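Local coordinates for protein putative oxidoreductase (Magnetospirillum magnetotacticum, PDB 3C1A) that is a putative oxidoreductase of the Gfo/Idh/MocA family that probably binds a nicotinamide adenine dinucleotide cofactor through its Rossmann-fold domain, at residues M168-G173 with R306-L311; V125-L130 with D176-L181. One frame throughout, in Å; residues are numbered along the deposited sequence.

Interaction 1: M168-G173 with R306-L311; sequences MLWDWG and RVVRVL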
HETATM    1  N   MSE A 168     -13.267   4.975  -2.294  1.00 13.80           N
HETATM    2  CA  MSE A 168     -12.922   3.601  -1.881  1.00 14.47           C
HETATM    3  C   MSE A 168     -12.128   2.854  -2.967  1.00 12.45           C
HETATM    4  O   MSE A 168     -11.164   2.186  -2.660  1.00 11.91           O
HETATM    5  CB  MSE A 168     -14.221   2.836  -1.554  1.00 13.75           C
HETATM    6  CG  MSE A 168     -14.029   1.394  -1.289  1.00  8.70           C
HETATM    7 SE   MSE A 168     -15.635   0.534  -0.732  0.75  8.34          SE
HETATM    8  CE  MSE A 168     -16.613   0.693  -2.483  1.00  5.43           C
ATOM      9  N   LEU A 169     -12.519   2.979  -4.235  1.00 13.12           N
ATOM     10  CA  LEU A 169     -11.839   2.258  -5.342  1.00 14.61           C
ATOM     11  C   LEU A 169     -10.332   2.568  -5.285  1.00 14.58           C
ATOM     12  O   LEU A 169      -9.493   1.675  -5.376  1.00 15.58           O
ATOM     13  CB  LEU A 169     -12.428   2.665  -6.712  1.00 15.68           C
ATOM     14  CG  LEU A 169     -12.054   1.871  -7.977  1.00 19.60           C
ATOM     15  CD1 LEU A 169     -13.318   1.550  -8.836  1.00 22.74           C
ATOM     16  CD2 LEU A 169     -10.984   2.570  -8.804  1.00 24.09           C
ATOM     17  N   TRP A 170      -9.999   3.838  -5.091  1.00 14.97           N
ATOM     18  CA  TRP A 170      -8.605   4.274  -5.098  1.00 13.50           C
ATOM     19  C   TRP A 170      -7.939   3.922  -3.808  1.00 17.02           C
ATOM     20  O   TRP A 170      -6.882   3.306  -3.815  1.00 15.72           O
ATOM     21  CB  TRP A 170      -8.506   5.771  -5.326  1.00 15.49           C
ATOM     22  CG  TRP A 170      -8.740   6.088  -6.769  1.00 14.56           C
ATOM     23  CD1 TRP A 170      -9.935   6.184  -7.403  1.00 18.82           C
ATOM     24  CD2 TRP A 170      -7.733   6.260  -7.761  1.00 14.65           C
ATOM     25  NE1 TRP A 170      -9.744   6.445  -8.735  1.00 18.01           N
ATOM     26  CE2 TRP A 170      -8.396   6.493  -8.989  1.00 17.78           C
ATOM     27  CE3 TRP A 170      -6.341   6.250  -7.737  1.00 16.41           C
ATOM     28  CZ2 TRP A 170      -7.708   6.729 -10.171  1.00 14.72           C
ATOM     29  CZ3 TRP A 170      -5.659   6.471  -8.917  1.00 13.44           C
ATOM     30  CH2 TRP A 170      -6.340   6.715 -10.110  1.00 15.99           C
ATOM     31  N   ASP A 171      -8.552   4.342  -2.719  1.00 17.81           N
ATOM     32  CA  ASP A 171      -7.981   4.196  -1.385  1.00 19.13           C
ATOM     33  C   ASP A 171      -7.808   2.719  -1.010  1.00 21.12           C
ATOM     34  O   ASP A 171      -6.691   2.271  -0.788  1.00 24.12           O
ATOM     35  CB  ASP A 171      -8.859   4.973  -0.402  1.00 21.35           C
ATOM     36  CG  ASP A 171      -8.344   4.983   1.021  1.00 26.78           C
ATOM     37  OD1 ASP A 171      -7.177   4.622   1.306  1.00 33.03           O
ATOM     38  OD2 ASP A 171      -9.152   5.384   1.885  1.00 33.78           O
ATOM     39  N   TRP A 172      -8.896   1.956  -0.958  1.00 16.92           N
ATOM     40  CA  TRP A 172      -8.789   0.525  -0.665  1.00 15.23           C
ATOM     41  C   TRP A 172      -8.269  -0.241  -1.860  1.00 11.96           C
ATOM     42  O   TRP A 172      -7.522  -1.161  -1.707  1.00 12.99           O
ATOM     43  CB  TRP A 172     -10.143  -0.069  -0.263  1.00 14.81           C
ATOM     44  CG  TRP A 172     -10.804   0.554   0.934  1.00 14.45           C
ATOM     45  CD1 TRP A 172     -10.515   1.765   1.527  1.00 20.43           C
ATOM     46  CD2 TRP A 172     -11.917   0.013   1.665  1.00 16.94           C
ATOM     47  NE1 TRP A 172     -11.368   1.983   2.593  1.00 20.37           N
ATOM     48  CE2 TRP A 172     -12.236   0.931   2.694  1.00 18.42           C
ATOM     49  CE3 TRP A 172     -12.653  -1.164   1.570  1.00 11.51           C
ATOM     50  CZ2 TRP A 172     -13.262   0.698   3.604  1.00 20.38           C
ATOM     51  CZ3 TRP A 172     -13.672  -1.375   2.460  1.00  9.02           C
ATOM     52  CH2 TRP A 172     -13.985  -0.445   3.445  1.00 12.99           C
ATOM     53  N   GLY A 173      -8.666   0.143  -3.071  1.00 11.37           N
ATOM     54  CA  GLY A 173      -8.258  -0.603  -4.268  1.00 11.37           C
ATOM     55  C   GLY A 173      -6.757  -0.639  -4.529  1.00  8.23           C
ATOM     56  O   GLY A 173      -6.227  -1.669  -4.943  1.00 10.37           O
ATOM     57  N   ARG A 306       1.902   1.789 -12.072  1.00 12.32           N
ATOM     58  CA  ARG A 306       1.095   0.767 -12.748  1.00 14.13           C
ATOM     59  C   ARG A 306      -0.243   0.571 -12.015  1.00 13.22           C
ATOM     60  O   ARG A 306      -1.258   0.340 -12.659  1.00 13.73           O
ATOM     61  CB  ARG A 306       1.857  -0.549 -12.832  1.00 14.79           C
ATOM     62  CG  ARG A 306       3.099  -0.484 -13.702  1.00 15.02           C
ATOM     63  CD  ARG A 306       4.032  -1.665 -13.425  1.00 16.86           C
ATOM     64  NE  ARG A 306       3.322  -2.926 -13.535  1.00 12.95           N
ATOM     65  CZ  ARG A 306       3.627  -4.049 -12.898  1.00 18.44           C
ATOM     66  NH1 ARG A 306       4.711  -4.121 -12.146  1.00 17.93           N
ATOM     67  NH2 ARG A 306       2.880  -5.132 -13.070  1.00 24.72           N
ATOM     68  N   VAL A 307      -0.216   0.641 -10.676  1.00 11.19           N
ATOM     69  CA  VAL A 307      -1.449   0.587  -9.833  1.00 10.56           C
ATOM     70  C   VAL A 307      -2.370   1.756 -10.176  1.00 10.77           C
ATOM     71  O   VAL A 307      -3.588   1.560 -10.271  1.00  8.49           O
ATOM     72  CB  VAL A 307      -1.144   0.690  -8.354  1.00  5.21           C
ATOM     73  CG1 VAL A 307      -2.414   0.906  -7.543  1.00 10.82           C
ATOM     74  CG2 VAL A 307      -0.297  -0.579  -7.853  1.00  5.17           C
ATOM     75  N   VAL A 308      -1.794   2.961 -10.286  1.00 12.56           N
ATOM     76  CA  VAL A 308      -2.564   4.159 -10.680  1.00 13.53           C
ATOM     77  C   VAL A 308      -3.201   3.998 -12.056  1.00 16.21           C
ATOM     78  O   VAL A 308      -4.353   4.448 -12.306  1.00 12.78           O
ATOM     79  CB  VAL A 308      -1.718   5.464 -10.630  1.00 14.90           C
ATOM     80  CG1 VAL A 308      -2.436   6.653 -11.342  1.00  9.44           C
ATOM     81  CG2 VAL A 308      -1.426   5.894  -9.203  1.00  7.74           C
ATOM     82  N   ARG A 309      -2.487   3.337 -12.953  1.00 15.93           N
ATOM     83  CA  ARG A 309      -3.024   3.113 -14.310  1.00 16.96           C
ATOM     84  C   ARG A 309      -4.262   2.227 -14.270  1.00 14.50           C
ATOM     85  O   ARG A 309      -5.275   2.524 -14.874  1.00 15.37           O
ATOM     86  CB  ARG A 309      -1.964   2.515 -15.241  1.00 18.11           C
ATOM     87  CG  ARG A 309      -2.517   2.311 -16.655  1.00 23.80           C
ATOM     88  CD  ARG A 309      -1.489   1.835 -17.650  1.00 25.92           C
ATOM     89  NE  ARG A 309      -0.418   2.801 -17.824  1.00 27.27           N
ATOM     90  CZ  ARG A 309       0.818   2.642 -17.367  1.00 29.36           C
ATOM     91  NH1 ARG A 309       1.161   1.550 -16.696  1.00 29.07           N
ATOM     92  NH2 ARG A 309       1.724   3.581 -17.585  1.00 36.88           N
ATOM     93  N   VAL A 310      -4.201   1.157 -13.503  1.00 14.98           N
ATOM     94  CA  VAL A 310      -5.302   0.225 -13.412  1.00 16.39           C
ATOM     95  C   VAL A 310      -6.492   0.894 -12.701  1.00 17.01           C
ATOM     96  O   VAL A 310      -7.639   0.687 -13.071  1.00 16.95           O
ATOM     97  CB  VAL A 310      -4.900  -1.040 -12.592  1.00 15.21           C
ATOM     98  CG1 VAL A 310      -6.119  -1.910 -12.306  1.00 15.60           C
ATOM     99  CG2 VAL A 310      -3.812  -1.839 -13.276  1.00 12.48           C
ATOM    100  N   LEU A 311      -6.224   1.660 -11.641  1.00 16.54           N
ATOM    101  CA  LEU A 311      -7.318   2.257 -10.893  1.00 15.90           C
ATOM    102  C   LEU A 311      -8.093   3.227 -11.770  1.00 16.29           C
ATOM    103  O   LEU A 311      -9.333   3.241 -11.739  1.00 18.12           O
ATOM    104  CB  LEU A 311      -6.806   2.940  -9.648  1.00 13.98           C
ATOM    105  CG  LEU A 311      -6.315   1.954  -8.596  1.00 10.31           C
ATOM    106  CD1 LEU A 311      -5.714   2.728  -7.486  1.00  9.20           C
ATOM    107  CD2 LEU A 311      -7.507   1.096  -8.151  1.00 13.71           C
TER

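Interaction 2: V125-L130 with D176-L181; sequences VEHTQL and DVSMVL. With PG4 (tetraethylene glycol), chain C.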
ATOM      1  N   VAL A 125       6.764   3.297  -2.889  1.00 12.95           N
ATOM      2  CA  VAL A 125       5.388   3.530  -2.515  1.00  9.68           C
ATOM      3  C   VAL A 125       4.987   2.553  -1.378  1.00  8.75           C
ATOM      4  O   VAL A 125       5.287   1.361  -1.422  1.00 12.82           O
ATOM      5  CB  VAL A 125       4.452   3.411  -3.682  1.00 10.03           C
ATOM      6  CG1 VAL A 125       3.003   3.601  -3.223  1.00  7.07           C
ATOM      7  CG2 VAL A 125       4.861   4.433  -4.777  1.00  2.00           C
ATOM      8  N   GLU A 126       4.323   3.084  -0.360  1.00 11.48           N
ATOM      9  CA  GLU A 126       3.936   2.307   0.824  1.00  8.72           C
ATOM     10  C   GLU A 126       2.658   1.492   0.597  1.00  6.57           C
ATOM     11  O   GLU A 126       1.560   1.897   0.991  1.00  8.81           O
ATOM     12  CB  GLU A 126       3.779   3.203   2.069  1.00 13.70           C
ATOM     13  CG  GLU A 126       4.115   2.487   3.403  1.00 13.18           C
ATOM     14  CD  GLU A 126       2.921   1.765   4.050  1.00 34.61           C
ATOM     15  OE1 GLU A 126       1.907   2.441   4.357  1.00 32.59           O
ATOM     16  OE2 GLU A 126       3.018   0.528   4.286  1.00 31.20           O
ATOM     17  N   HIS A 127       2.822   0.359  -0.055  1.00  9.94           N
ATOM     18  CA  HIS A 127       1.743  -0.609  -0.307  1.00 12.09           C
ATOM     19  C   HIS A 127       1.968  -1.652   0.760  1.00 10.81           C
ATOM     20  O   HIS A 127       2.827  -2.519   0.647  1.00 12.41           O
ATOM     21  CB  HIS A 127       1.853  -1.261  -1.670  1.00 12.06           C
ATOM     22  CG  HIS A 127       1.582  -0.354  -2.833  1.00 14.57           C
ATOM     23  ND1 HIS A 127       2.517  -0.130  -3.814  1.00 16.54           N
ATOM     24  CD2 HIS A 127       0.472   0.335  -3.205  1.00 12.59           C
ATOM     25  CE1 HIS A 127       2.010   0.679  -4.726  1.00 15.19           C
ATOM     26  NE2 HIS A 127       0.782   1.003  -4.363  1.00 13.98           N
ATOM     27  N   THR A 128       1.220  -1.541   1.817  1.00 12.94           N
ATOM     28  CA  THR A 128       1.573  -2.241   3.048  1.00 14.64           C
ATOM     29  C   THR A 128       1.683  -3.767   2.868  1.00 15.73           C
ATOM     30  O   THR A 128       2.494  -4.416   3.524  1.00 16.81           O
ATOM     31  CB  THR A 128       0.551  -1.911   4.104  1.00 17.82           C
ATOM     32  OG1 THR A 128       0.379  -0.486   4.126  1.00 20.34           O
ATOM     33  CG2 THR A 128       1.006  -2.398   5.473  1.00 16.11           C
ATOM     34  N   GLN A 129       0.853  -4.343   2.004  1.00 17.25           N
ATOM     35  CA  GLN A 129       0.848  -5.805   1.872  1.00 17.11           C
ATOM     36  C   GLN A 129       2.170  -6.304   1.338  1.00 16.19           C
ATOM     37  O   GLN A 129       2.581  -7.411   1.627  1.00 14.13           O
ATOM     38  CB  GLN A 129      -0.255  -6.304   0.932  1.00 20.48           C
ATOM     39  CG  GLN A 129      -0.441  -7.848   1.063  1.00 22.35           C
ATOM     40  CD  GLN A 129      -1.146  -8.188   2.326  1.00 21.91           C
ATOM     41  OE1 GLN A 129      -0.518  -8.556   3.329  1.00 26.67           O
ATOM     42  NE2 GLN A 129      -2.463  -8.008   2.330  1.00 23.16           N
ATOM     43  N   LEU A 130       2.817  -5.498   0.520  1.00 13.72           N
ATOM     44  CA  LEU A 130       4.051  -5.921  -0.086  1.00 15.65           C
ATOM     45  C   LEU A 130       5.221  -5.945   0.905  1.00 15.11           C
ATOM     46  O   LEU A 130       6.297  -6.367   0.541  1.00 16.17           O
ATOM     47  CB  LEU A 130       4.372  -5.038  -1.276  1.00 14.84           C
ATOM     48  CG  LEU A 130       3.295  -4.979  -2.346  1.00 18.72           C
ATOM     49  CD1 LEU A 130       3.824  -4.167  -3.491  1.00 15.52           C
ATOM     50  CD2 LEU A 130       2.927  -6.367  -2.825  1.00 14.09           C
ATOM     51  N   ASP A 176      -5.118  -3.596  -2.780  1.00 16.15           N
ATOM     52  CA  ASP A 176      -5.288  -4.919  -3.399  1.00 15.04           C
ATOM     53  C   ASP A 176      -4.788  -4.970  -4.851  1.00  9.90           C
ATOM     54  O   ASP A 176      -4.339  -6.004  -5.286  1.00 12.41           O
ATOM     55  CB  ASP A 176      -6.747  -5.388  -3.251  1.00 15.13           C
ATOM     56  CG  ASP A 176      -7.187  -5.458  -1.784  1.00 23.44           C
ATOM     57  OD1 ASP A 176      -6.354  -5.816  -0.927  1.00 30.67           O
ATOM     58  OD2 ASP A 176      -8.341  -5.120  -1.467  1.00 30.27           O
ATOM     59  N   VAL A 177      -4.859  -3.886  -5.605  1.00 10.30           N
ATOM     60  CA  VAL A 177      -4.293  -3.909  -6.937  1.00 10.33           C
ATOM     61  C   VAL A 177      -2.759  -4.144  -6.910  1.00 11.41           C
ATOM     62  O   VAL A 177      -2.227  -4.967  -7.697  1.00 11.44           O
ATOM     63  CB  VAL A 177      -4.689  -2.660  -7.760  1.00 11.40           C
ATOM     64  CG1 VAL A 177      -3.934  -2.655  -9.040  1.00  8.94           C
ATOM     65  CG2 VAL A 177      -6.187  -2.642  -7.941  1.00 10.86           C
ATOM     66  N   SER A 178      -2.070  -3.523  -5.936  1.00 12.25           N
ATOM     67  CA  SER A 178      -0.626  -3.719  -5.741  1.00 11.97           C
ATOM     68  C   SER A 178      -0.281  -5.192  -5.531  1.00 12.12           C
ATOM     69  O   SER A 178       0.726  -5.690  -6.051  1.00  9.34           O
ATOM     70  CB  SER A 178      -0.098  -2.879  -4.557  1.00 11.95           C
ATOM     71  OG  SER A 178      -0.736  -3.187  -3.337  1.00 14.34           O
HETATM   72  N   MSE A 179      -1.123  -5.875  -4.768  0.50 10.77           N
HETATM   73  CA  MSE A 179      -0.923  -7.281  -4.444  0.50 10.05           C
HETATM   74  C   MSE A 179      -1.079  -8.147  -5.709  0.50  8.50           C
HETATM   75  O   MSE A 179      -0.210  -8.975  -6.019  0.50  9.22           O
HETATM   76  CB  MSE A 179      -1.892  -7.679  -3.334  0.50  8.97           C
HETATM   77  CG  MSE A 179      -1.824  -9.115  -2.913  0.50 13.30           C
HETATM   78 SE   MSE A 179      -2.955 -10.285  -3.987  0.37  2.00          SE
HETATM   79  CE  MSE A 179      -4.639  -9.716  -3.347  0.50  2.00           C
ATOM     80  N   VAL A 180      -2.137  -7.902  -6.478  1.00 10.98           N
ATOM     81  CA  VAL A 180      -2.382  -8.653  -7.709  1.00  9.57           C
ATOM     82  C   VAL A 180      -1.271  -8.461  -8.762  1.00 11.37           C
ATOM     83  O   VAL A 180      -0.712  -9.439  -9.256  1.00 11.78           O
ATOM     84  CB  VAL A 180      -3.774  -8.366  -8.265  1.00 11.84           C
ATOM     85  CG1 VAL A 180      -4.001  -9.126  -9.545  1.00 12.89           C
ATOM     86  CG2 VAL A 180      -4.872  -8.806  -7.248  1.00 10.76           C
ATOM     87  N   LEU A 181      -0.909  -7.217  -9.052  1.00 10.62           N
ATOM     88  CA  LEU A 181       0.231  -6.921  -9.934  1.00 10.80           C
ATOM     89  C   LEU A 181       1.562  -7.492  -9.439  1.00 11.08           C
ATOM     90  O   LEU A 181       2.362  -7.996 -10.249  1.00 14.87           O
ATOM     91  CB  LEU A 181       0.366  -5.432 -10.201  1.00 11.80           C
ATOM     92  CG  LEU A 181      -0.805  -4.623 -10.787  1.00 16.51           C
ATOM     93  CD1 LEU A 181      -0.422  -3.135 -11.045  1.00 14.36           C
ATOM     94  CD2 LEU A 181      -1.362  -5.224 -12.058  1.00 18.66           C
TER
HETATM   95  O1  PG4 C 315      -7.054  -6.299   1.620  1.00 29.69           O
HETATM   96  C1  PG4 C 315      -7.704  -7.552   1.324  1.00 18.24           C
HETATM   97  C2  PG4 C 315      -6.678  -8.676   1.366  1.00 22.47           C
HETATM   98  O2  PG4 C 315      -6.354  -9.007   2.721  1.00 27.82           O
HETATM   99  C3  PG4 C 315      -5.489 -10.132   2.845  1.00 16.52           C
HETATM  100  C4  PG4 C 315      -5.137 -10.308   4.319  1.00 24.50           C
HETATM  101  O3  PG4 C 315      -4.234  -9.286   4.736  1.00 31.27           O
HETATM  102  C5  PG4 C 315      -4.193  -9.169   6.165  1.00 38.86           C
HETATM  103  C6  PG4 C 315      -2.909  -8.496   6.617  1.00 41.78           C
HETATM  104  O4  PG4 C 315      -2.935  -7.098   6.307  1.00 47.68           O
HETATM  105  C7  PG4 C 315      -1.738  -6.408   6.702  1.00 50.20           C
HETATM  106  C8  PG4 C 315      -1.363  -5.328   5.690  1.00 47.12           C
HETATM  107  O5  PG4 C 315      -1.366  -5.874   4.366  1.00 50.92           O

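Interaction 1: M168-G173 with R306-L311
Leu311 lies over one face of the Trp170 indole, and this CH-pi contact is the main event where helices 168-184 and 301-314 meet. Its CB sits 3.6 Å from the centroid of the six-membered ring, only 4° off the ring normal, so the methylene rests almost exactly over the middle of the benzo ring. CD1 of the same leucine reaches further along, coming within 3.6 Å of Trp170 CE3. Trp170 CG stands anti to its own carbonyl carbon (chi1 -77°), which starts the side chain on its way; the benzo end then reaches helix 301-314.

The remaining contacts are apolar packing, some of it against backbone atoms. Val308, one turn before Leu311, adds CG1 at 4.0 Å from Trp170 CZ3, and its backbone O lies obliquely to the ring, 3.7 Å from CH2. Leu169 and Leu311 run alongside each other in opposed senses, their CD2 atoms 3.8 Å apart, while Leu169 CD2 also rests 3.4 Å from Leu311 O. Gly173 has no side chain, and Leu311 CD2 packs over its backbone, 4.1 Å from Gly173 C.

Polar links sit at the margins. Trp170 NE1 makes a weak hydrogen bond to Ser315 OG, which also bonds Leu311 O, and Asp171 OD2 forms a salt bridge with Arg20 NH2. Arg306 pairs with Asp187.

The segment axes run roughly antiparallel, at 148° and 10.5 Å at closest approach. Segment 168-173 belongs to the Gfo/Idh/MocA C-terminal domain, and the helix pair rests on the mixed sheet, Leu169 touching Leu211 of strand 204-215 and Val310 touching Thr191 of strand 190-201. The contact is made by shape and dispersion, with one leucine inserted between an indole face, a leucine methyl and a glycine backbone; its hold therefore depends on close fit.

Interaction 2: V125-L130 with D176-L181
Ser178 CB packs over one face of the His127 imidazole, 3.6 Å from the ring centroid and 19° off the normal, displaced toward the CG-CD2 side. Leu130 adds a looser touch, its CD2 4.0 Å from Ser178 O, and Gln129 CG meets Met179 CG at 4.4 Å.

Behind these, Val125 CG1 covers the opposite face of the imidazole, sandwiching it between aliphatic groups, while ND1 hydrogen-bonds Ser299 OG. An alanine at His127 removes the ring, which would probably leave a gap between Ser178 CB and Val125 CG1 and Ser299 OG without its imidazole mate. Ser178 OG, set between its backbone N and carbonyl carbon (chi1 59°), bonds back to His175 O and Ala174 O. Thr128 OG1 gives a 2.8 Å hydrogen bond to Glu126 OE2, tying together the residues before and after His127.

At one margin a tetraethylene glycol, probably from the crystallisation liquor, bridges the two segments: Gln129 NE2 donates to its O3 at 3.2 Å, and its O1 donates to Asp176 OD1 at 2.7 Å. Gln129 OE1 accepts from Asn132 ND2.

The chain leaves strand 123-126, an outermost strand of the parallel Rossmann sheet, and turns through a 3-10 segment against helix 168-184. Val307 and Leu303 of helix 301-314 touch His127 and Leu130 respectively, and Trp135 of helix 133-140 touches Gln129, Leu130 and Met179.

Both contacts use helix 168-184, interaction 1 its first turns and interaction 2 the stretch just after, and they meet directly where Val307 CG2 packs 3.8 Å from Ser178 CA. Each is largely buried and has an aliphatic carbon over an aromatic face, but the settings differ. Interaction 1 joins two helices through hydrophobic side chains. Interaction 2 sets that helix against the chain leaving the Rossmann sheet; it buries less surface, its ring is a polar imidazole and its margin reaches a bound glycol, where the side chains meeting in interaction 1 are apolar. Together they pack helix 168-184 against helix 301-314 and the exit of strand 123-126.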